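Local coordinates for protein 2-oxoadipate dioxygenase/decarboxylase, chloroplastic/amyloplastic (Oryza sativa, PDB 6W1K) that uses iron(II) and O2 to decarboxylate and hydroxylate 2-oxoadipate, giving D-2-hydroxyglutarate in a D-lysine catabolic pathway, as a plastid enzyme of rice, at residues P120-I124 with R291-E295. Residues are numbered along the deposited sequence; the frame is centred on the assembly and turned at random.
Sequences PRIFI and RDGFE. With OOG (2-oxoadipic acid), chain F.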
loop_
_atom_site.group_PDB
_atom_site.type_symbol
_atom_site.label_atom_id
_atom_site.label_comp_id
_atom_site.label_asym_id
_atom_site.label_seq_id
_atom_site.Cartn_x
_atom_site.Cartn_y
_atom_site.Cartn_z
ATOM N N PRO A 120 1.005 -6.048 -9.319
ATOM C CA PRO A 120 1.656 -5.089 -8.422
ATOM C C PRO A 120 2.583 -5.778 -7.431
ATOM O O PRO A 120 2.402 -6.948 -7.077
ATOM C CB PRO A 120 0.472 -4.427 -7.710
ATOM C CG PRO A 120 -0.588 -5.539 -7.618
ATOM C CD PRO A 120 -0.423 -6.271 -8.968
ATOM N N ARG A 121 3.631 -5.045 -7.056
ATOM C CA ARG A 121 4.397 -5.379 -5.868
ATOM C C ARG A 121 3.472 -5.288 -4.662
ATOM O O ARG A 121 2.404 -4.671 -4.712
ATOM C CB ARG A 121 5.609 -4.450 -5.707
ATOM C CG ARG A 121 6.570 -4.398 -6.917
ATOM C CD ARG A 121 7.430 -3.158 -6.763
ATOM N NE ARG A 121 8.309 -2.864 -7.881
ATOM C CZ ARG A 121 7.941 -2.246 -8.995
ATOM N NH1 ARG A 121 6.676 -1.847 -9.158
ATOM N NH2 ARG A 121 8.834 -2.025 -9.935
ATOM N N ILE A 122 3.871 -5.931 -3.568
ATOM C CA ILE A 122 3.108 -5.871 -2.327
ATOM C C ILE A 122 4.019 -5.381 -1.208
ATOM O O ILE A 122 5.131 -5.877 -1.047
ATOM C CB ILE A 122 2.482 -7.237 -1.949
ATOM C CG1 ILE A 122 1.717 -7.857 -3.116
ATOM C CG2 ILE A 122 1.570 -7.041 -0.743
ATOM C CD1 ILE A 122 0.424 -7.224 -3.422
ATOM N N PHE A 123 3.544 -4.399 -0.441
ATOM C CA PHE A 123 4.261 -3.818 0.693
ATOM C C PHE A 123 3.402 -4.109 1.925
ATOM O O PHE A 123 2.237 -3.710 1.958
ATOM C CB PHE A 123 4.461 -2.304 0.482
ATOM C CG PHE A 123 5.310 -1.631 1.522
ATOM C CD1 PHE A 123 4.792 -1.324 2.787
ATOM C CD2 PHE A 123 6.622 -1.278 1.230
ATOM C CE1 PHE A 123 5.592 -0.681 3.749
ATOM C CE2 PHE A 123 7.427 -0.645 2.179
ATOM C CZ PHE A 123 6.917 -0.353 3.440
ATOM N N ILE A 124 3.942 -4.856 2.902
ATOM C CA ILE A 124 3.172 -5.260 4.078
ATOM C C ILE A 124 3.962 -4.842 5.311
ATOM O O ILE A 124 5.127 -5.227 5.466
ATOM C CB ILE A 124 2.898 -6.766 4.136
ATOM C CG1 ILE A 124 2.264 -7.247 2.824
ATOM C CG2 ILE A 124 1.967 -7.048 5.287
ATOM C CD1 ILE A 124 2.099 -8.757 2.708
ATOM N N ARG A 291 14.645 1.736 -11.135
ATOM C CA ARG A 291 14.877 1.508 -9.717
ATOM C C ARG A 291 13.729 0.705 -9.124
ATOM O O ARG A 291 12.561 1.093 -9.227
ATOM C CB ARG A 291 15.040 2.850 -9.003
ATOM C CG ARG A 291 14.780 2.794 -7.493
ATOM C CD ARG A 291 15.990 2.238 -6.750
ATOM N NE ARG A 291 16.263 2.959 -5.501
ATOM C CZ ARG A 291 15.671 2.713 -4.336
ATOM N NH1 ARG A 291 14.741 1.753 -4.223
ATOM N NH2 ARG A 291 16.006 3.431 -3.271
ATOM N N ASP A 292 14.066 -0.427 -8.521
ATOM C CA ASP A 292 13.085 -1.300 -7.905
ATOM C C ASP A 292 13.066 -1.098 -6.391
ATOM O O ASP A 292 13.915 -0.432 -5.802
ATOM C CB ASP A 292 13.365 -2.767 -8.247
ATOM C CG ASP A 292 12.105 -3.634 -8.181
ATOM O OD1 ASP A 292 11.032 -3.104 -7.759
ATOM O OD2 ASP A 292 12.202 -4.841 -8.545
ATOM N N GLY A 293 12.051 -1.675 -5.768
ATOM C CA GLY A 293 11.988 -1.680 -4.325
ATOM C C GLY A 293 11.520 -0.349 -3.753
ATOM O O GLY A 293 10.817 0.433 -4.401
ATOM N N PHE A 294 11.949 -0.086 -2.525
ATOM C CA PHE A 294 11.383 0.990 -1.708
ATOM C C PHE A 294 12.517 1.657 -0.940
ATOM O O PHE A 294 13.677 1.255 -1.038
ATOM C CB PHE A 294 10.298 0.440 -0.784
ATOM C CG PHE A 294 9.123 -0.144 -1.518
ATOM C CD1 PHE A 294 8.011 0.636 -1.802
ATOM C CD2 PHE A 294 9.144 -1.464 -1.939
ATOM C CE1 PHE A 294 6.949 0.099 -2.493
ATOM C CE2 PHE A 294 8.085 -2.024 -2.626
ATOM C CZ PHE A 294 6.978 -1.252 -2.893
ATOM N N GLU A 295 12.191 2.697 -0.183
ATOM C CA GLU A 295 13.225 3.481 0.490
ATOM C C GLU A 295 12.706 3.914 1.849
ATOM O O GLU A 295 11.633 4.518 1.950
ATOM C CB GLU A 295 13.636 4.688 -0.365
ATOM C CG GLU A 295 15.061 5.174 -0.072
ATOM C CD GLU A 295 15.086 6.134 1.104
ATOM O OE1 GLU A 295 14.133 6.933 1.202
ATOM O OE2 GLU A 295 16.039 6.098 1.925
HETATM C C2 OOG F . 2.744 2.082 3.721
HETATM C C3 OOG F . 3.606 3.328 3.512
HETATM C C4 OOG F . 4.920 2.952 2.819
HETATM C C6 OOG F . 5.812 3.244 0.343
HETATM O O4 OOG F . 6.999 3.372 0.732
HETATM O O3 OOG F . 5.518 3.499 -0.846
HETATM C C5 OOG F . 4.730 2.782 1.311
HETATM C C1 OOG F . 1.526 2.369 4.613
HETATM O O1 OOG F . 0.945 1.478 5.128
HETATM O O2 OOG F . 1.075 3.671 4.834
HETATM O O5 OOG F . 3.748 2.289 0.882
#
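A salt bridge and an aromatic pair join strand residues 121-124 to the loop 291-295, and both are made by side chains from the same face of the strand, Arg121 and Phe123. Arg121 NE donates to Asp292 OD1 at 2.7 Å, nearly in the guanidinium plane, and a weak second bond runs from Arg121 NH2 to Asp292 OD1 at 3.3 Å. Asp292 OD1 also accepts from Gly293 N at 2.7 Å, so one carboxylate oxygen both fixes the loop backbone and holds it to the strand. Within the loop, the Arg291 side chain folds back so that Arg291 NH1 donates to Asp292 O at 2.8 Å; Gly293 has a positive phi.

The aromatic contact is edge-to-face. Phe123 turns its edge to the face of Phe294, with centroids 5.1 Å apart, planes at 66° and Phe123 CD2 3.8 Å from Phe294 CD1. Both rings line the 2-oxoadipate pocket: Phe123 CE1 lies 3.8 Å from C4 of OOG, which sits over a face of that ring, and Phe294 CD1 is 3.9 Å from OOG O4. Phe123 thus covers the carbon chain, while Phe294 lies by the carboxylate next to the keto group; the side chain of Phe294 comes within about 5 Å of the nickel ion bound at the iron site.

Strand 121-127 runs between parallel strand 57-65, which carries the metal ligand His59, and antiparallel strand 97-103 in a sheet of this Glyoxalase-clan protein. Ile122 and Ile124 pack on the other side against helix 72-81, while the loop leads from strand 258-271 into helix 296-302, N-capped by Glu295.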